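Side-chain contacts in appr-1-p processing domain protein (Thermus aquaticus Y51MC23, PDB 5M31), which is of unknown function but belongs to the macro domain family, whose members fold as a mixed beta sheet with helices packed on both faces: residues Leu27-Asn32 with Leu43-Ala48; Phe49-Gln54 with Phe71-Gly76; Glu104-Leu109 with Gln140-Ala145; Leu126-Gly129 with Pro134-Glu137; Pro88-Lys91 with Pro96-Met99. One frame throughout, in Å; residues are numbered along the deposited sequence. Where two conformers were deposited one is given.

Contact 1 (Leu27-Asn32 with Leu43-Ala48); sequences LVNTVN and LQFKRA
F45 reaches down from helix 40-48 onto the strand and meets N29, then V28 and L27. Its CB sits against the amide end of N29, with N29 ND2 and OD1 both 3.5 Å away. From CG onward the ring slides back over N29 in the opposite direction to that side chain. CD1 passes N29 OD1 at 3.3 Å, and the amide and ring planes lie only 16° apart, stacked. N29 CB stands 3.7 Å from the ring centroid and almost on the normal, a CH-pi contact over one face. At the far end of the ring F45 CZ comes 3.5 Å from V28 O. There F45 CE2 also meets L27 CB at 3.8 Å; that CB lies at the ring edge, close to its plane.

Strand 26-31 is an inner strand of the mixed macro domain sheet, parallel to 120-123 on one flank and 83-88 on the other. Helix 40-48 crosses it at 122° with the short axes 8.8 Å apart, so that the F45 ring lies between them, touching I84 of the next strand and L20 as well.

In N29, CG anti to the backbone N (chi1 -179°) carries the amide toward the helix, and V41 and A42 also touch this side chain. N29 ND2 donates to N86 OD1, and this fixes the turn of the amide that F45 packs on. N29 OD1, buried against the ring, has no hydrogen-bond partner in the model.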
# COMPACT_ATOMS: atom_id res chain seq x y z
N LEU A 27 -2.74 1.15 6.63
CA LEU A 27 -2.70 -0.00 5.74
C LEU A 27 -2.37 0.45 4.33
O LEU A 27 -2.88 1.47 3.85
CB LEU A 27 -4.03 -0.72 5.69
CG LEU A 27 -4.54 -1.33 7.00
CD1 LEU A 27 -5.86 -2.04 6.72
CD2 LEU A 27 -3.53 -2.26 7.65
N VAL A 28 -1.59 -0.38 3.67
CA VAL A 28 -1.35 -0.20 2.20
C VAL A 28 -2.25 -1.11 1.38
O VAL A 28 -2.31 -2.32 1.61
CB VAL A 28 0.14 -0.50 1.87
CG1 VAL A 28 0.37 -0.37 0.38
CG2 VAL A 28 1.05 0.42 2.66
N ASN A 29 -2.91 -0.49 0.42
CA ASN A 29 -3.78 -1.13 -0.57
C ASN A 29 -3.07 -0.99 -1.91
O ASN A 29 -2.61 0.08 -2.24
CB ASN A 29 -5.06 -0.33 -0.63
CG ASN A 29 -6.05 -0.89 -1.59
OD1 ASN A 29 -6.03 -2.06 -1.88
ND2 ASN A 29 -7.01 -0.09 -1.96
N THR A 30 -2.98 -2.07 -2.66
CA THR A 30 -2.31 -2.03 -3.97
C THR A 30 -3.37 -1.76 -5.04
O THR A 30 -4.39 -2.48 -5.14
CB THR A 30 -1.52 -3.33 -4.22
OG1 THR A 30 -2.30 -4.45 -3.85
CG2 THR A 30 -0.20 -3.33 -3.46
N VAL A 31 -3.17 -0.68 -5.81
CA VAL A 31 -4.21 -0.18 -6.67
C VAL A 31 -3.68 0.03 -8.09
O VAL A 31 -2.50 -0.15 -8.38
CB VAL A 31 -4.89 1.09 -6.14
CG1 VAL A 31 -5.49 0.80 -4.78
CG2 VAL A 31 -3.89 2.25 -6.08
N ASN A 32 -4.58 0.38 -8.95
CA ASN A 32 -4.24 0.88 -10.30
C ASN A 32 -4.63 2.34 -10.38
O ASN A 32 -5.05 2.95 -9.37
CB ASN A 32 -4.98 0.08 -11.36
CG ASN A 32 -6.50 0.13 -11.17
OD1 ASN A 32 -7.14 1.13 -11.44
ND2 ASN A 32 -7.05 -0.95 -10.62
N LEU A 43 -9.97 -5.34 -4.02
CA LEU A 43 -11.36 -5.76 -3.80
C LEU A 43 -11.68 -5.87 -2.31
O LEU A 43 -12.72 -5.40 -1.84
CB LEU A 43 -11.63 -7.10 -4.49
CG LEU A 43 -13.04 -7.63 -4.30
CD1 LEU A 43 -14.08 -6.58 -4.64
CD2 LEU A 43 -13.25 -8.87 -5.15
N GLN A 44 -10.76 -6.43 -1.55
CA GLN A 44 -10.97 -6.59 -0.11
C GLN A 44 -11.06 -5.21 0.54
O GLN A 44 -11.91 -4.95 1.41
CB GLN A 44 -9.84 -7.41 0.55
CG GLN A 44 -9.52 -8.75 -0.13
CD GLN A 44 -10.73 -9.59 -0.48
OE1 GLN A 44 -11.00 -9.88 -1.67
NE2 GLN A 44 -11.43 -10.04 0.54
N PHE A 45 -10.16 -4.32 0.11
CA PHE A 45 -10.18 -2.92 0.59
C PHE A 45 -11.45 -2.19 0.20
O PHE A 45 -11.99 -1.45 1.02
CB PHE A 45 -8.92 -2.15 0.14
CG PHE A 45 -7.76 -2.32 1.09
CD1 PHE A 45 -6.93 -3.43 0.99
CD2 PHE A 45 -7.49 -1.40 2.06
CE1 PHE A 45 -5.85 -3.59 1.86
CE2 PHE A 45 -6.39 -1.54 2.88
CZ PHE A 45 -5.58 -2.61 2.81
N LYS A 46 -11.94 -2.38 -1.02
CA LYS A 46 -13.19 -1.72 -1.42
C LYS A 46 -14.33 -2.08 -0.47
O LYS A 46 -15.06 -1.20 -0.02
CB LYS A 46 -13.61 -2.10 -2.79
CG LYS A 46 -14.87 -1.40 -3.21
CD LYS A 46 -15.11 -1.51 -4.69
CE LYS A 46 -15.39 -2.93 -5.12
NZ LYS A 46 -15.63 -2.99 -6.59
N ARG A 47 -14.45 -3.38 -0.20
CA ARG A 47 -15.53 -3.93 0.71
C ARG A 47 -15.38 -3.47 2.16
O ARG A 47 -16.37 -3.11 2.79
CB ARG A 47 -15.65 -5.46 0.52
CG ARG A 47 -15.99 -5.83 -0.91
CD ARG A 47 -16.61 -7.17 -1.20
NE ARG A 47 -15.65 -8.26 -1.23
CZ ARG A 47 -15.69 -9.31 -2.05
NH1 ARG A 47 -16.56 -9.38 -3.06
NH2 ARG A 47 -14.79 -10.27 -1.92
N ALA A 48 -14.13 -3.39 2.67
CA ALA A 48 -13.86 -3.06 4.07
C ALA A 48 -13.88 -1.57 4.29
O ALA A 48 -14.11 -1.10 5.40
CB ALA A 48 -12.49 -3.60 4.45

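Contact 2 (Phe49-Gln54 with Phe71-Gly76); sequences FPDNYQ and FVYDRG
In both Y73 and N52, CG is turned anti to the backbone nitrogen (chi1 -178° and 176°). This sends the Y73 ring from its strand across the first turn of the helix, while the N52 amide slides past it the other way. N52 CA then lies over one ring face, 4.1 Å from the centroid, a CH-pi contact set toward the rim. N52 OD1 sits 3.1 Å from Y73 CB, and already accepts from N86 ND2, which also binds F71 O.

Strand 71-74 is an outer strand of the macro domain sheet, antiparallel to 83-88, and helix 50-61 packs against it, this first turn on Y73 and the later A55 and A59 on F71.

Farther out the contact turns polar. D51 CB touches Y73 OH at 3.5 Å, and a water in the ring plane bridges the two side chains, 2.7 Å from both D51 OD2 and Y73 OH. R75 bends at its third torsion and presents one guanidinium face to F49, with F49 CE1 3.7 Å from R75 CZ and the two planes 69° apart. R75 NH2 binds P81 O. On the strand's other side, D74 OD1 accepts from G76 N in an Asx turn and forms a salt bridge with R82.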
# COMPACT_ATOMS: atom_id res chain seq x y z
N PHE A 49 -13.50 -0.81 3.24
CA PHE A 49 -13.28 0.60 3.37
C PHE A 49 -13.95 1.39 2.26
O PHE A 49 -13.27 2.07 1.42
CB PHE A 49 -11.77 0.91 3.43
CG PHE A 49 -11.07 0.25 4.58
CD1 PHE A 49 -11.23 0.72 5.88
CD2 PHE A 49 -10.20 -0.81 4.37
CE1 PHE A 49 -10.61 0.08 6.93
CE2 PHE A 49 -9.53 -1.42 5.40
CZ PHE A 49 -9.73 -0.96 6.70
N PRO A 50 -15.29 1.44 2.30
CA PRO A 50 -15.98 2.12 1.20
C PRO A 50 -15.65 3.63 1.03
O PRO A 50 -15.63 4.15 -0.10
CB PRO A 50 -17.46 1.90 1.50
CG PRO A 50 -17.54 1.47 2.93
CD PRO A 50 -16.22 0.88 3.30
N ASP A 51 -15.48 4.36 2.12
CA ASP A 51 -15.17 5.78 1.99
C ASP A 51 -13.81 6.04 1.29
O ASP A 51 -13.67 6.97 0.50
CB ASP A 51 -15.19 6.46 3.35
CG ASP A 51 -16.56 6.43 3.99
OD1 ASP A 51 -17.58 6.05 3.31
OD2 ASP A 51 -16.64 6.84 5.14
N ASN A 52 -12.83 5.17 1.58
CA ASN A 52 -11.53 5.19 0.88
C ASN A 52 -11.73 4.92 -0.59
O ASN A 52 -11.16 5.62 -1.42
CB ASN A 52 -10.59 4.18 1.46
CG ASN A 52 -9.28 4.10 0.72
OD1 ASN A 52 -8.46 5.00 0.77
ND2 ASN A 52 -9.12 3.01 -0.04
N TYR A 53 -12.58 3.94 -0.91
CA TYR A 53 -12.82 3.61 -2.32
C TYR A 53 -13.41 4.79 -3.07
O TYR A 53 -12.90 5.19 -4.14
CB TYR A 53 -13.73 2.41 -2.44
CG TYR A 53 -14.18 2.14 -3.86
CD1 TYR A 53 -13.28 1.73 -4.82
CD2 TYR A 53 -15.48 2.42 -4.27
CE1 TYR A 53 -13.65 1.58 -6.14
CE2 TYR A 53 -15.87 2.20 -5.58
CZ TYR A 53 -14.95 1.74 -6.49
OH TYR A 53 -15.32 1.57 -7.82
N GLN A 54 -14.42 5.44 -2.49
CA GLN A 54 -15.02 6.61 -3.17
C GLN A 54 -14.03 7.73 -3.31
O GLN A 54 -13.96 8.37 -4.34
CB GLN A 54 -16.28 7.11 -2.43
CG GLN A 54 -17.49 6.14 -2.45
CD GLN A 54 -17.94 5.65 -3.84
OE1 GLN A 54 -17.81 6.34 -4.86
NE2 GLN A 54 -18.51 4.44 -3.87
N PHE A 71 -1.88 7.64 -3.07
CA PHE A 71 -3.04 8.40 -2.64
C PHE A 71 -3.44 7.96 -1.24
O PHE A 71 -3.82 6.84 -1.05
CB PHE A 71 -4.20 8.20 -3.59
CG PHE A 71 -5.49 8.81 -3.08
CD1 PHE A 71 -5.59 10.17 -2.95
CD2 PHE A 71 -6.57 8.01 -2.65
CE1 PHE A 71 -6.72 10.75 -2.38
CE2 PHE A 71 -7.71 8.61 -2.13
CZ PHE A 71 -7.78 9.96 -1.99
N VAL A 72 -3.31 8.88 -0.26
CA VAL A 72 -3.61 8.58 1.13
C VAL A 72 -4.99 9.08 1.48
O VAL A 72 -5.37 10.23 1.12
CB VAL A 72 -2.58 9.22 2.09
CG1 VAL A 72 -2.97 8.92 3.53
CG2 VAL A 72 -1.21 8.66 1.83
N TYR A 73 -5.77 8.22 2.11
CA TYR A 73 -7.07 8.61 2.66
C TYR A 73 -7.00 8.57 4.20
O TYR A 73 -6.52 7.58 4.78
CB TYR A 73 -8.20 7.70 2.17
CG TYR A 73 -9.56 8.08 2.68
CD1 TYR A 73 -10.19 9.28 2.24
CD2 TYR A 73 -10.20 7.35 3.70
CE1 TYR A 73 -11.43 9.64 2.72
CE2 TYR A 73 -11.44 7.72 4.17
CZ TYR A 73 -12.02 8.88 3.73
OH TYR A 73 -13.26 9.24 4.19
N ASP A 74 -7.42 9.67 4.83
CA ASP A 74 -7.44 9.80 6.28
C ASP A 74 -8.84 9.51 6.82
O ASP A 74 -9.79 10.27 6.55
CB ASP A 74 -7.03 11.23 6.65
CG ASP A 74 -6.91 11.46 8.17
OD1 ASP A 74 -7.15 10.55 8.97
OD2 ASP A 74 -6.53 12.59 8.53
N ARG A 75 -8.98 8.45 7.61
CA ARG A 75 -10.27 8.09 8.13
C ARG A 75 -10.60 8.89 9.38
O ARG A 75 -11.69 8.80 9.91
CB ARG A 75 -10.32 6.60 8.42
CG ARG A 75 -10.08 5.72 7.19
CD ARG A 75 -10.07 4.25 7.55
NE ARG A 75 -11.39 3.77 7.96
CZ ARG A 75 -11.66 2.99 8.99
NH1 ARG A 75 -12.91 2.62 9.25
NH2 ARG A 75 -10.68 2.54 9.79
N GLY A 76 -9.65 9.66 9.85
CA GLY A 76 -9.88 10.53 11.00
C GLY A 76 -9.03 10.13 12.20
O GLY A 76 -8.54 9.02 12.29
O HOH W 1 -14.39 7.91 6.25

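Contact 3 (Glu104-Leu109 with Gln140-Ala145); sequences EGLKDL and QRIQEA
L106 stands toward the neighbouring helix and meets R141, I142 and A145 with different parts of its side chain. Its CB abuts A145 CB at 3.9 Å. One branch, CD1, lies against the R141 backbone, 3.7 Å from R141 O and 3.9 Å from R141 CB. The other, CD2, reaches I142 CG1 at 4.2 Å, the two side chains crossing at about a right angle. L106 keeps CG beside its backbone nitrogen (chi1 -82°), with CD1 extended across to the partner helix.

Helices 99-116 and 135-146 run side by side in nearly the same direction, 28° between their short axes and 10.0 Å apart. They belong to the alpha/beta/alpha sandwich of the macro domain, and L126 of the loop leading into the second helix touches both L106 and I142.

R141 starts toward L106, but its extended chain carries the guanidinium away, to salt bridges with E137 through NH1 and E103 through NE. These carboxylates probably offset its charge, and L106 meets the aliphatic base of the arginine and not its charged end. The contact rests on van der Waals packing of aliphatic groups and the R141 backbone, whose O bonds to A145 N.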
# COMPACT_ATOMS: atom_id res chain seq x y z
N GLU A 104 9.24 2.81 -7.47
CA GLU A 104 8.90 4.22 -7.35
C GLU A 104 7.86 4.38 -6.22
O GLU A 104 7.92 5.35 -5.46
CB GLU A 104 8.35 4.75 -8.66
CG GLU A 104 9.38 4.68 -9.77
CD GLU A 104 8.98 5.45 -10.99
OE1 GLU A 104 7.80 5.85 -11.06
OE2 GLU A 104 9.85 5.63 -11.89
N GLY A 105 6.93 3.43 -6.10
CA GLY A 105 5.94 3.48 -5.03
C GLY A 105 6.59 3.39 -3.64
O GLY A 105 6.12 4.05 -2.67
N LEU A 106 7.60 2.54 -3.50
CA LEU A 106 8.24 2.36 -2.17
C LEU A 106 8.96 3.67 -1.71
O LEU A 106 8.92 4.02 -0.52
CB LEU A 106 9.25 1.24 -2.23
CG LEU A 106 8.64 -0.14 -2.08
CD1 LEU A 106 9.66 -1.17 -2.50
CD2 LEU A 106 8.19 -0.36 -0.64
N LYS A 107 9.60 4.37 -2.64
CA LYS A 107 10.15 5.68 -2.36
C LYS A 107 9.04 6.60 -1.84
O LYS A 107 9.24 7.33 -0.85
CB LYS A 107 10.82 6.29 -3.60
CG LYS A 107 12.10 5.58 -4.06
CD LYS A 107 12.94 6.49 -4.95
CE LYS A 107 14.40 6.06 -4.99
NZ LYS A 107 14.67 4.88 -5.86
N ASP A 108 7.89 6.61 -2.50
CA ASP A 108 6.85 7.51 -2.06
C ASP A 108 6.21 7.05 -0.78
O ASP A 108 5.67 7.84 -0.03
CB ASP A 108 5.78 7.68 -3.11
CG ASP A 108 5.03 8.99 -2.94
OD1 ASP A 108 5.69 10.02 -2.68
OD2 ASP A 108 3.79 8.98 -2.94
N LEU A 109 6.25 5.75 -0.54
CA LEU A 109 5.74 5.21 0.73
C LEU A 109 6.52 5.77 1.91
O LEU A 109 5.92 6.21 2.92
CB LEU A 109 5.83 3.71 0.70
CG LEU A 109 5.31 2.97 1.95
CD1 LEU A 109 3.89 3.36 2.24
CD2 LEU A 109 5.42 1.49 1.67
N GLN A 140 13.32 -7.81 -1.16
CA GLN A 140 14.60 -7.12 -1.08
C GLN A 140 14.42 -5.60 -1.18
O GLN A 140 14.98 -4.84 -0.39
CB GLN A 140 15.52 -7.61 -2.18
CG GLN A 140 16.97 -7.16 -2.04
CD GLN A 140 17.25 -5.81 -2.70
OE1 GLN A 140 18.00 -4.98 -2.16
NE2 GLN A 140 16.70 -5.61 -3.90
N ARG A 141 13.60 -5.17 -2.14
CA ARG A 141 13.33 -3.75 -2.32
C ARG A 141 12.57 -3.17 -1.14
O ARG A 141 12.78 -2.01 -0.77
CB ARG A 141 12.56 -3.53 -3.60
CG ARG A 141 13.44 -3.73 -4.82
CD ARG A 141 12.67 -4.04 -6.06
NE ARG A 141 13.56 -4.15 -7.23
CZ ARG A 141 14.43 -5.14 -7.43
NH1 ARG A 141 14.62 -6.09 -6.50
NH2 ARG A 141 15.14 -5.17 -8.55
N ILE A 142 11.65 -3.94 -0.56
CA ILE A 142 10.94 -3.48 0.64
C ILE A 142 11.94 -3.28 1.78
O ILE A 142 11.94 -2.25 2.44
CB ILE A 142 9.85 -4.45 1.05
CG1 ILE A 142 8.72 -4.46 0.01
CG2 ILE A 142 9.31 -4.10 2.43
CD1 ILE A 142 7.69 -5.57 0.22
N GLN A 143 12.83 -4.25 1.94
CA GLN A 143 13.86 -4.16 3.01
C GLN A 143 14.74 -2.94 2.84
O GLN A 143 14.98 -2.19 3.81
CB GLN A 143 14.75 -5.42 3.02
CG GLN A 143 13.96 -6.67 3.32
CD GLN A 143 14.74 -7.97 3.13
OE1 GLN A 143 15.50 -8.13 2.18
NE2 GLN A 143 14.50 -8.93 4.02
N GLU A 144 15.23 -2.75 1.63
CA GLU A 144 16.05 -1.58 1.31
C GLU A 144 15.33 -0.28 1.63
O GLU A 144 15.91 0.65 2.22
CB GLU A 144 16.41 -1.57 -0.16
CG GLU A 144 17.51 -2.53 -0.53
CD GLU A 144 18.14 -2.16 -1.86
OE1 GLU A 144 19.35 -1.83 -1.86
OE2 GLU A 144 17.41 -2.16 -2.89
N ALA A 145 14.08 -0.18 1.19
CA ALA A 145 13.30 1.04 1.40
C ALA A 145 12.92 1.29 2.86
O ALA A 145 13.00 2.41 3.36
CB ALA A 145 12.07 1.05 0.51

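Contact 4 (Leu126-Gly129 with Pro134-Glu137)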
# COMPACT_ATOMS: atom_id res chain seq x y z
N LEU A 126 3.03 -6.35 -2.35
CA LEU A 126 3.15 -5.44 -3.51
C LEU A 126 3.19 -6.12 -4.87
O LEU A 126 4.07 -5.86 -5.66
CB LEU A 126 4.33 -4.50 -3.35
CG LEU A 126 4.34 -3.80 -1.98
CD1 LEU A 126 5.53 -2.90 -1.84
CD2 LEU A 126 3.09 -2.98 -1.75
N GLY A 127 2.17 -6.90 -5.13
CA GLY A 127 1.98 -7.51 -6.43
C GLY A 127 2.82 -8.75 -6.65
O GLY A 127 2.89 -9.26 -7.79
N ALA A 128 3.54 -9.18 -5.63
CA ALA A 128 4.39 -10.38 -5.68
C ALA A 128 3.58 -11.62 -5.36
O ALA A 128 2.60 -11.56 -4.64
CB ALA A 128 5.53 -10.26 -4.70
N GLY A 129 4.00 -12.74 -5.91
CA GLY A 129 3.39 -13.99 -5.61
C GLY A 129 2.27 -14.33 -6.57
O GLY A 129 1.75 -13.48 -7.31
N PRO A 134 8.28 -11.41 -8.75
CA PRO A 134 9.05 -12.36 -7.95
C PRO A 134 9.26 -11.84 -6.52
O PRO A 134 9.85 -10.76 -6.32
CB PRO A 134 10.38 -12.48 -8.71
CG PRO A 134 10.46 -11.25 -9.54
CD PRO A 134 9.08 -10.82 -9.84
N TRP A 135 8.77 -12.60 -5.55
CA TRP A 135 8.77 -12.15 -4.17
C TRP A 135 10.16 -11.88 -3.60
O TRP A 135 10.35 -10.85 -2.96
CB TRP A 135 8.00 -13.13 -3.31
CG TRP A 135 8.02 -12.91 -1.85
CD1 TRP A 135 8.40 -13.79 -0.89
CD2 TRP A 135 7.65 -11.70 -1.16
NE1 TRP A 135 8.27 -13.22 0.37
CE2 TRP A 135 7.79 -11.95 0.23
CE3 TRP A 135 7.18 -10.45 -1.58
CZ2 TRP A 135 7.50 -10.97 1.20
CZ3 TRP A 135 6.92 -9.48 -0.62
CH2 TRP A 135 7.07 -9.76 0.76
N PRO A 136 11.17 -12.72 -3.92
CA PRO A 136 12.50 -12.42 -3.37
C PRO A 136 12.99 -11.00 -3.69
O PRO A 136 13.54 -10.32 -2.83
CB PRO A 136 13.40 -13.47 -4.05
CG PRO A 136 12.51 -14.65 -4.27
CD PRO A 136 11.10 -14.11 -4.45
N GLU A 137 12.75 -10.56 -4.92
CA GLU A 137 13.19 -9.26 -5.38
C GLU A 137 12.36 -8.16 -4.78
O GLU A 137 12.90 -7.13 -4.36
CB GLU A 137 13.12 -9.19 -6.91
CG GLU A 137 14.14 -10.11 -7.62
CD GLU A 137 15.59 -9.59 -7.57
OE1 GLU A 137 15.84 -8.42 -7.13
OE2 GLU A 137 16.49 -10.35 -7.99
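The close part of this contact is a single methyl group: A128 CB meets the W135 indole at its edge, near the ring plane, 3.5 Å from W135 CE3. The same CB also presses on the start of the tryptophan, 3.8 Å from W135 CA and 4.0 Å from W135 CB, so it fits the corner between backbone and ring. W135 makes that corner by turning CG anti to its backbone nitrogen (chi1 173°).

Toward solvent the fit slackens. P134, at the N-cap position, offers A128 CB no more than its carbonyl carbon, 4.4 Å away, and its exposed ring points off from the loop. The bond from E137 N to P134 O is weak, at 3.2 Å. W135 NE1 has a weak bond to E158.

G127 and G129 flank A128, both with positive phi (81° and 91°), and let the glycine-rich loop bend tightly round the alanine. The loop links strand 120-123 to helix 135-146, closed by a backbone bond between G127 and L133. A128 also touches V138 of helix 135-146, W135 packs on I142 of the same helix, L126 lies on V102 of helix 99-116, and P134 touches M99 at the start of 99-116.

Contact 5 (Pro88-Lys91 with Pro96-Met99)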
# COMPACT_ATOMS: atom_id res chain seq x y z
N PRO A 88 -0.16 2.62 -6.10
CA PRO A 88 -0.33 2.11 -7.45
C PRO A 88 0.79 1.13 -7.84
O PRO A 88 1.95 1.44 -7.70
CB PRO A 88 -0.28 3.41 -8.32
CG PRO A 88 -0.50 4.51 -7.37
CD PRO A 88 0.09 4.07 -6.09
N THR A 89 0.45 -0.05 -8.39
CA THR A 89 1.47 -0.96 -8.83
C THR A 89 1.37 -1.17 -10.31
O THR A 89 2.14 -1.89 -10.87
CB THR A 89 1.35 -2.35 -8.22
OG1 THR A 89 0.10 -2.93 -8.59
CG2 THR A 89 1.38 -2.30 -6.69
N LYS A 90 0.39 -0.53 -10.90
CA LYS A 90 0.08 -0.71 -12.35
C LYS A 90 -0.87 0.40 -12.80
O LYS A 90 -1.55 1.08 -11.97
CB LYS A 90 -0.55 -2.06 -12.54
CG LYS A 90 -1.92 -2.18 -11.88
CD LYS A 90 -2.53 -3.57 -12.00
CE LYS A 90 -1.74 -4.64 -11.24
NZ LYS A 90 -2.34 -5.96 -11.58
N LYS A 91 -0.91 0.65 -14.11
CA LYS A 91 -1.81 1.67 -14.63
C LYS A 91 -3.23 1.14 -14.70
O LYS A 91 -4.13 1.64 -14.08
CB LYS A 91 -1.31 2.18 -15.99
CG LYS A 91 0.00 2.89 -15.87
CD LYS A 91 0.41 3.47 -17.20
CE LYS A 91 1.82 4.02 -17.14
NZ LYS A 91 2.18 4.16 -18.57
N PRO A 96 -0.23 -6.38 -15.60
CA PRO A 96 0.46 -6.97 -14.44
C PRO A 96 1.01 -5.84 -13.57
O PRO A 96 1.15 -4.73 -14.04
CB PRO A 96 1.63 -7.75 -15.07
CG PRO A 96 1.78 -7.20 -16.42
CD PRO A 96 0.46 -6.64 -16.87
N SER A 97 1.32 -6.15 -12.33
CA SER A 97 2.13 -5.22 -11.53
C SER A 97 3.53 -5.17 -12.15
O SER A 97 3.99 -6.16 -12.72
CB SER A 97 2.23 -5.69 -10.08
OG SER A 97 0.98 -5.62 -9.41
N ARG A 98 4.20 -4.05 -12.04
CA ARG A 98 5.49 -3.89 -12.64
C ARG A 98 6.54 -3.47 -11.62
O ARG A 98 6.28 -2.57 -10.81
CB ARG A 98 5.37 -2.76 -13.63
CG ARG A 98 6.57 -2.55 -14.40
CD ARG A 98 6.19 -2.45 -15.85
NE ARG A 98 7.35 -2.15 -16.56
CZ ARG A 98 7.36 -1.86 -17.84
NH1 ARG A 98 6.25 -1.96 -18.56
NH2 ARG A 98 8.49 -1.57 -18.38
N MET A 99 7.73 -4.05 -11.74
CA MET A 99 8.75 -3.84 -10.67
C MET A 99 9.13 -2.37 -10.55
O MET A 99 9.24 -1.83 -9.45
CB MET A 99 9.97 -4.71 -10.94
CG MET A 99 10.99 -4.75 -9.80
SD MET A 99 10.32 -5.52 -8.32
CE MET A 99 10.52 -7.25 -8.72
O HOH W 2 -0.99 -7.30 -9.61
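The flat groups here are peptide planes, and K90 lies across one of them: its CE and NZ ride over one face of the P96-S97 peptide, with K90 CE 3.6 Å from S97 N and K90 NZ 3.9 Å from P96 C. Near the oxygen end of that peptide K90 CB comes 3.5 Å from P96 O. The lysine folds over this way because its CG lies between the backbone nitrogen and carbonyl carbon (chi1 66°) and the chain bends again at its third torsion. The T89 carbonyl is met head on instead, by R98 N at 3.2 Å with the donor nearly along the C=O axis (173°); S97 CA adds a longer CH...O approach to the same oxygen.

Beside this backbone bond the hydroxyls T89 OG1 and S97 OG are hydrogen-bonded at 2.9 Å. A water then joins S97 OG, at 2.6 Å, to K90 NZ, at 2.7 Å.

The two segments are the arms of the loop between strand 83-88 and helix 99-116; R98 is at the N-cap position of that helix, and T89 is still tied by its backbone to V31 of the neighbouring strand. The K90 ammonium gives hydrogens to H95 O and to the water, which helps fix the end of the lysine over the peptide. S97 OG, held between T89 and the water, carries the network from the buried threonine to the partly exposed lysine.

In the fold
Contact 1 is the buried one, an aromatic ring on an asparagine against an inner strand. Contact 2, its centre 10 Å away, continues it at the outer strand on the next helix; K46 packs on Y53 and L27 on F49, but this is a surface contact where water and charged groups take part. Contacts 3 and 4 are partly buried, mainly apolar, and share helix 135-146, contact 4 lying inside the loop that contact 3 closes. Contact 5 is polar and at the surface, yet meets three others: T30 packs on T89, G127 touches S97, and M99 packs on R141. V28 touches L109, linking contacts 1 and 3 across the sheet.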